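Local coordinates for aldehyde dehydrogenase (Trypanosoma brucei, PDB 5MYP), which probably oxidises aldehydes with NAD+ as cofactor, as a glycosomal member of the aldehyde dehydrogenase family, at residues A107-E112 against P458-G463. Sequence-based numbering, arbitrary orientation.
Sequences ALDDCE and PVMRRG
D110 and E112 pair with R461 and V459 in an antiparallel beta ladder between the start of strand 110-124 and the end of strand 454-461. This is consistent with the protruding beta arm through which aldehyde dehydrogenases oligomerise. Four backbone hydrogen bonds join the strands, two at D110-R461 and two at E112-V459. The bond from R461 N to D110 O spans 2.7 Å. Between these pairs, C111 and M460 form a non-hydrogen-bonded pair.

The side chains of D110, E112, V459 and R461 share one face of the sheet. There R461 makes two salt bridges. Its NH1 meets D110 OD2 at 3.0 Å. D110 OD2 lies nearly in the guanidinium plane, while NH1 comes to it from above the carboxylate plane. D110 CG is anti to the backbone N, and the D110 side chain runs alongside that of R461. R461 NH2 reaches E112 OE1 at 3.1 Å, and here the two flat groups stand 83° apart. V459 CG1 packs against one guanidinium face, offset toward its rim.

On the other face, C111 SG packs against M460 CE at 3.9 Å.

Past the last bridge, D109 meets R462. The R462 chain bends at chi3 (30°), and D109 OD1 lies over one guanidinium face. The salt bridge runs from R462 NH1 to D109 OD2 at 2.7 Å, but its hydrogen bond is weak, with an N-H...O angle of 127°.

Further out, A106 and M102 touch the C111-M460 pair. K99 NZ forms a salt bridge with D110 OD1, and Q114 NE2 donates to E112 OE1. V459, M460 and R461 also pair in a parallel ladder with a strand of the second subunit, so the sheet continues across the dimer interface. There R461 NH2 forms a further salt bridge with E409 OE1 of the second subunit.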
loop_
_atom_site.group_PDB
_atom_site.type_symbol
_atom_site.label_atom_id
_atom_site.label_comp_id
_atom_site.label_asym_id
_atom_site.label_seq_id
_atom_site.Cartn_x
_atom_site.Cartn_y
_atom_site.Cartn_z
ATOM N N ALA A 107 17.144 -19.728 -6.171
ATOM C CA ALA A 107 16.937 -20.118 -7.576
ATOM C C ALA A 107 16.840 -21.634 -7.821
ATOM O O ALA A 107 16.261 -22.059 -8.820
ATOM C CB ALA A 107 18.016 -19.505 -8.458
ATOM N N LEU A 108 17.408 -22.434 -6.918
ATOM C CA LEU A 108 17.276 -23.895 -6.969
ATOM C C LEU A 108 15.921 -24.436 -6.482
ATOM O O LEU A 108 15.591 -25.585 -6.759
ATOM C CB LEU A 108 18.408 -24.553 -6.172
ATOM C CG LEU A 108 19.830 -24.237 -6.647
ATOM C CD1 LEU A 108 20.854 -24.821 -5.686
ATOM C CD2 LEU A 108 20.061 -24.754 -8.059
ATOM N N ASP A 109 15.152 -23.623 -5.758
ATOM C CA ASP A 109 13.832 -24.031 -5.257
ATOM C C ASP A 109 12.709 -23.644 -6.215
ATOM O O ASP A 109 12.913 -22.861 -7.148
ATOM C CB ASP A 109 13.576 -23.422 -3.875
ATOM C CG ASP A 109 14.612 -23.838 -2.853
ATOM O OD1 ASP A 109 14.960 -25.039 -2.804
ATOM O OD2 ASP A 109 15.075 -22.966 -2.089
ATOM N N ASP A 110 11.535 -24.222 -5.978
ATOM C CA ASP A 110 10.334 -23.941 -6.760
ATOM C C ASP A 110 9.536 -22.832 -6.070
ATOM O O ASP A 110 8.893 -23.077 -5.038
ATOM C CB ASP A 110 9.491 -25.218 -6.896
ATOM C CG ASP A 110 8.104 -24.958 -7.482
ATOM O OD1 ASP A 110 8.003 -24.153 -8.434
ATOM O OD2 ASP A 110 7.119 -25.557 -6.994
ATOM N N CYS A 111 9.569 -21.625 -6.646
ATOM C CA CYS A 111 8.894 -20.450 -6.064
ATOM C C CYS A 111 7.754 -19.906 -6.938
ATOM O O CYS A 111 7.826 -19.960 -8.165
ATOM C CB CYS A 111 9.922 -19.347 -5.795
ATOM S SG CYS A 111 11.196 -19.832 -4.603
ATOM N N GLU A 112 6.723 -19.372 -6.279
ATOM C CA GLU A 112 5.532 -18.801 -6.919
ATOM C C GLU A 112 5.022 -17.595 -6.137
ATOM O O GLU A 112 5.202 -17.531 -4.920
ATOM C CB GLU A 112 4.391 -19.820 -6.924
ATOM C CG GLU A 112 4.431 -20.866 -8.016
ATOM C CD GLU A 112 3.167 -21.729 -8.014
ATOM O OE1 GLU A 112 2.338 -21.623 -7.078
ATOM O OE2 GLU A 112 2.995 -22.530 -8.948
ATOM N N PRO A 458 3.794 -15.045 -1.458
ATOM C CA PRO A 458 4.899 -15.870 -1.952
ATOM C C PRO A 458 4.870 -17.293 -1.401
ATOM O O PRO A 458 4.568 -17.492 -0.222
ATOM C CB PRO A 458 6.146 -15.130 -1.445
ATOM C CG PRO A 458 5.674 -14.399 -0.244
ATOM C CD PRO A 458 4.286 -13.957 -0.594
ATOM N N VAL A 459 5.168 -18.261 -2.265
ATOM C CA VAL A 459 5.241 -19.669 -1.890
ATOM C C VAL A 459 6.593 -20.215 -2.350
ATOM O O VAL A 459 6.958 -20.054 -3.516
ATOM C CB VAL A 459 4.094 -20.485 -2.523
ATOM C CG1 VAL A 459 4.206 -21.963 -2.138
ATOM C CG2 VAL A 459 2.738 -19.896 -2.125
ATOM N N MET A 460 7.331 -20.839 -1.432
ATOM C CA MET A 460 8.616 -21.481 -1.727
ATOM C C MET A 460 8.502 -22.967 -1.409
ATOM O O MET A 460 8.213 -23.328 -0.268
ATOM C CB MET A 460 9.729 -20.854 -0.879
ATOM C CG MET A 460 11.038 -21.640 -0.870
ATOM S SD MET A 460 12.348 -20.854 0.069
ATOM C CE MET A 460 13.043 -19.751 -1.154
ATOM N N ARG A 461 8.747 -23.822 -2.403
ATOM C CA ARG A 461 8.674 -25.273 -2.212
ATOM C C ARG A 461 10.067 -25.889 -2.312
ATOM O O ARG A 461 10.774 -25.702 -3.313
ATOM C CB ARG A 461 7.716 -25.906 -3.222
ATOM C CG ARG A 461 6.359 -25.206 -3.280
ATOM C CD ARG A 461 5.239 -26.123 -3.748
ATOM N NE ARG A 461 3.986 -25.386 -3.929
ATOM C CZ ARG A 461 3.688 -24.615 -4.980
ATOM N NH1 ARG A 461 4.548 -24.462 -5.998
ATOM N NH2 ARG A 461 2.505 -23.991 -5.015
ATOM N N ARG A 462 10.464 -26.589 -1.250
ATOM C CA ARG A 462 11.767 -27.236 -1.160
ATOM C C ARG A 462 11.595 -28.743 -1.028
ATOM O O ARG A 462 10.492 -29.240 -0.743
ATOM C CB ARG A 462 12.541 -26.700 0.047
ATOM C CG ARG A 462 12.644 -25.179 0.091
ATOM C CD ARG A 462 13.738 -24.663 1.024
ATOM N NE ARG A 462 14.886 -25.571 1.150
ATOM C CZ ARG A 462 16.088 -25.427 0.586
ATOM N NH1 ARG A 462 16.407 -24.371 -0.169
ATOM N NH2 ARG A 462 17.010 -26.360 0.795
ATOM N N GLY A 463 12.695 -29.463 -1.248
ATOM C CA GLY A 463 12.767 -30.905 -1.018
ATOM C C GLY A 463 13.523 -31.196 0.264
ATOM O O GLY A 463 13.985 -30.276 0.940
#